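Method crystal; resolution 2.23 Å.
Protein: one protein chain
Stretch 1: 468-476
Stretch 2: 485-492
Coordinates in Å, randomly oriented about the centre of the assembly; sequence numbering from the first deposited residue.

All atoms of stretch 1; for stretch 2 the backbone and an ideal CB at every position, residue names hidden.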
# COMPACT_ATOMS: atom_id res chain seq x y z
N LEU B 468 -28.17 5.85 -12.86
CA LEU B 468 -27.55 4.85 -11.96
C LEU B 468 -27.50 5.40 -10.53
O LEU B 468 -27.05 6.56 -10.34
CB LEU B 468 -26.16 4.50 -12.48
CG LEU B 468 -26.07 4.00 -13.93
CD1 LEU B 468 -24.62 3.64 -14.28
CD2 LEU B 468 -27.00 2.82 -14.19
N VAL B 469 -27.93 4.60 -9.55
CA VAL B 469 -27.89 4.93 -8.10
C VAL B 469 -27.51 3.66 -7.32
O VAL B 469 -27.40 2.61 -7.94
CB VAL B 469 -29.22 5.51 -7.59
CG1 VAL B 469 -29.57 6.80 -8.31
CG2 VAL B 469 -30.37 4.52 -7.69
N VAL B 470 -27.30 3.80 -6.01
CA VAL B 470 -26.97 2.69 -5.08
C VAL B 470 -28.17 2.52 -4.17
O VAL B 470 -28.52 3.45 -3.47
CB VAL B 470 -25.69 2.99 -4.28
CG1 VAL B 470 -25.37 1.88 -3.29
CG2 VAL B 470 -24.52 3.19 -5.22
N PRO B 471 -28.83 1.34 -4.16
CA PRO B 471 -29.87 1.05 -3.18
C PRO B 471 -29.27 0.85 -1.78
O PRO B 471 -28.17 0.32 -1.67
CB PRO B 471 -30.48 -0.26 -3.71
CG PRO B 471 -29.33 -0.95 -4.38
CD PRO B 471 -28.57 0.19 -5.03
N GLY B 472 -29.99 1.30 -0.75
CA GLY B 472 -29.54 1.23 0.65
C GLY B 472 -29.32 -0.20 1.11
O GLY B 472 -28.43 -0.40 1.95
N TYR B 473 -30.07 -1.16 0.56
CA TYR B 473 -29.95 -2.59 0.95
C TYR B 473 -28.55 -3.11 0.58
O TYR B 473 -28.09 -4.03 1.26
CB TYR B 473 -31.10 -3.43 0.39
CG TYR B 473 -31.31 -3.37 -1.10
CD1 TYR B 473 -30.44 -3.98 -1.98
CD2 TYR B 473 -32.43 -2.74 -1.63
CE1 TYR B 473 -30.63 -3.93 -3.35
CE2 TYR B 473 -32.66 -2.71 -2.99
CZ TYR B 473 -31.76 -3.31 -3.85
OH TYR B 473 -31.98 -3.25 -5.19
N ASN B 474 -27.84 -2.49 -0.36
CA ASN B 474 -26.44 -2.89 -0.69
C ASN B 474 -25.45 -2.35 0.35
O ASN B 474 -24.26 -2.73 0.28
CB ASN B 474 -26.04 -2.45 -2.09
CG ASN B 474 -26.54 -3.39 -3.18
OD1 ASN B 474 -27.12 -4.44 -2.90
ND2 ASN B 474 -26.31 -3.01 -4.42
N MET B 475 -25.86 -1.51 1.30
CA MET B 475 -24.85 -0.86 2.18
C MET B 475 -25.13 -1.16 3.65
O MET B 475 -24.80 -0.32 4.51
CB MET B 475 -24.83 0.64 1.92
CG MET B 475 -24.17 0.96 0.59
SD MET B 475 -24.29 2.72 0.20
CE MET B 475 -26.07 2.90 0.22
N THR B 476 -25.62 -2.37 3.91
CA THR B 476 -26.11 -2.82 5.23
C THR B 476 -25.04 -3.67 5.89
O THR B 476 -24.31 -4.36 5.18
CB THR B 476 -27.42 -3.60 5.12
OG1 THR B 476 -27.25 -4.68 4.20
CG2 THR B 476 -28.56 -2.71 4.69
N UNK B 485 -35.91 -0.05 6.77
CA UNK B 485 -35.37 1.32 6.54
C UNK B 485 -34.56 1.37 5.25
O UNK B 485 -33.88 2.40 5.00
CB UNK B 485 -34.50 1.76 7.71
N UNK B 486 -34.67 0.34 4.41
CA UNK B 486 -33.86 0.15 3.18
C UNK B 486 -34.55 0.84 2.00
O UNK B 486 -34.00 0.73 0.88
CB UNK B 486 -33.66 -1.34 2.88
N UNK B 487 -35.66 1.53 2.26
CA UNK B 487 -36.48 2.20 1.20
C UNK B 487 -35.82 3.51 0.75
O UNK B 487 -36.47 4.56 0.79
CB UNK B 487 -37.89 2.49 1.71
N UNK B 488 -34.57 3.47 0.30
CA UNK B 488 -33.91 4.70 -0.18
C UNK B 488 -32.83 4.35 -1.19
O UNK B 488 -32.30 3.24 -1.12
CB UNK B 488 -33.31 5.49 0.98
N UNK B 489 -32.51 5.30 -2.04
CA UNK B 489 -31.29 5.29 -2.88
C UNK B 489 -30.34 6.36 -2.37
O UNK B 489 -30.80 7.42 -1.95
CB UNK B 489 -31.62 5.53 -4.35
N UNK B 490 -29.04 6.05 -2.38
CA UNK B 490 -27.97 7.05 -2.13
C UNK B 490 -27.66 7.69 -3.47
O UNK B 490 -27.41 6.94 -4.44
CB UNK B 490 -26.72 6.42 -1.51
N UNK B 491 -27.60 9.02 -3.47
CA UNK B 491 -27.27 9.82 -4.67
C UNK B 491 -25.94 10.51 -4.42
O UNK B 491 -25.76 10.97 -3.29
CB UNK B 491 -28.36 10.84 -4.99
N UNK B 492 -25.06 10.51 -5.42
CA UNK B 492 -23.79 11.24 -5.38
C UNK B 492 -23.71 12.24 -6.55
O UNK B 492 -23.82 11.79 -7.71
CB UNK B 492 -22.61 10.26 -5.43

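Two backbone hydrogen bonds set the frame before any side chain of the second stretch is considered. The N of 490 donates to Val470 O at 2.9 Å, and Gly472 N donates to the O of 488 at 3.0 Å, so the strands run antiparallel, with 490 opposite Val470 and 489 opposite Pro471.

Position 485 has nothing of stretch 1 within 5.5 Å of its ideal CB, so this contact sets no rule there. It is Arg485, whose guanidinium is bonded elsewhere in the structure.

At 486 the CA-to-CB bond points toward stretch 1, and the ideal CB lies 4.1 Å from Tyr473 CB. With Tyr473 CB that near and Gly472 C at 4.8 Å from the ideal CB of 486, a short side chain fits most easily: alanine, serine, cysteine or perhaps threonine. The deposited residue is Ser486. Its OG sits 4.1 Å from Tyr473 CB and 4.3 Å from Thr476 CG2, packing contacts rather than polar ones; the hydroxyl finds its hydrogen bond elsewhere.

Position 487 points away, and its phi/psi of -78/56° lies outside the usual strand region and goes with the bend before the strand. Asparagine, aspartate or glycine would be natural choices, and Asn487 is found.

At 488 the CB leaves sideways and meets nothing within 5.5 Å, so a small residue would leave the contact unused. Gly472, however, offers a bare CA, a flat patch that a long or aromatic side chain could reach by turning back. Phenylalanine, tyrosine, leucine or methionine would all be reasonable. Phe488, with chi1 at 68° (p), lays a ring face over that glycine: Gly472 CA is 4.0 Å from the centroid of the Phe488 ring and 23° off its normal. The fit depends on the missing side chain, since an ideal CB on Gly472 would fall 2.7 Å from Phe488 CZ, a clash.

Position 489 shares a sheet face with Pro471, and its ideal CB is 3.7 Å from Val469 CG2. A valine methyl and a proline make an apolar surface that suits isoleucine, leucine, valine or an aromatic. Phe489, with chi1 m, reaches both: Val469 CG2 to Phe489 CD1 is 3.3 Å, a tight approach, and Pro471 CB to Phe489 CE1 is 4.1 Å.

Position 490 lies on the other sheet face, beside Val470, with its ideal CB 4.0 Å from Met475 CE. Stretch 1 supplies aliphatic groups and no charge, so a beta-branched residue would serve, as would a long chain with an apolar stem. Arg490 is the latter. Its CB rests 4.0 Å from Met475 CE, while the chain, extended through chi1 and chi2 and turned at chi3 (p), brings Arg490 NH2 to 3.8 Å from Val470 CG2; the guanidinium nitrogens NH1 and NH2 are hydrogen-bonded elsewhere.

At 491 the CB points away, 5.4 Å from Val469 CG1, so only a side chain of some length can return. Leucine, isoleucine or methionine would do. Leu491 brings its CD2 to 3.5 Å from Val469 CG1.

Position 492 is beyond reach, leaving its identity unconstrained here; it is Cys492.

Stretch 2, residues 485-492: RSNFFRLC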
# COMPACT_ATOMS: atom_id res chain seq x y z
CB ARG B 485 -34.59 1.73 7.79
CG ARG B 485 -35.50 1.86 9.00
CD ARG B 485 -34.75 2.21 10.26
NE ARG B 485 -33.88 1.12 10.64
CZ ARG B 485 -34.27 -0.04 11.13
NH1 ARG B 485 -35.56 -0.31 11.31
NH2 ARG B 485 -33.37 -0.96 11.42
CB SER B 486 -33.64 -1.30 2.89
OG SER B 486 -32.73 -1.83 3.82
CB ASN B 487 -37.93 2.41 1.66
CG ASN B 487 -38.03 3.24 2.93
OD1 ASN B 487 -37.21 3.10 3.84
ND2 ASN B 487 -39.01 4.14 2.95
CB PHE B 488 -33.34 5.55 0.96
CG PHE B 488 -32.17 4.97 1.71
CD1 PHE B 488 -32.37 4.16 2.82
CD2 PHE B 488 -30.87 5.29 1.35
CE1 PHE B 488 -31.28 3.69 3.55
CE2 PHE B 488 -29.79 4.78 2.05
CZ PHE B 488 -30.00 3.97 3.14
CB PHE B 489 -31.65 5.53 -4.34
CG PHE B 489 -32.58 4.51 -4.92
CD1 PHE B 489 -32.14 3.23 -5.22
CD2 PHE B 489 -33.90 4.85 -5.22
CE1 PHE B 489 -33.01 2.29 -5.75
CE2 PHE B 489 -34.77 3.90 -5.72
CZ PHE B 489 -34.33 2.62 -5.99
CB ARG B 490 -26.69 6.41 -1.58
CG ARG B 490 -25.62 7.43 -1.18
CD ARG B 490 -24.28 6.77 -0.93
NE ARG B 490 -23.65 6.42 -2.18
CZ ARG B 490 -22.48 5.82 -2.30
NH1 ARG B 490 -21.79 5.50 -1.22
NH2 ARG B 490 -22.01 5.53 -3.50
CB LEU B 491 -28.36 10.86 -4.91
CG LEU B 491 -29.80 10.34 -4.84
CD1 LEU B 491 -30.77 11.50 -4.99
CD2 LEU B 491 -30.04 9.30 -5.92
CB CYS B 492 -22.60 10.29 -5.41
SG CYS B 492 -21.04 11.20 -5.38
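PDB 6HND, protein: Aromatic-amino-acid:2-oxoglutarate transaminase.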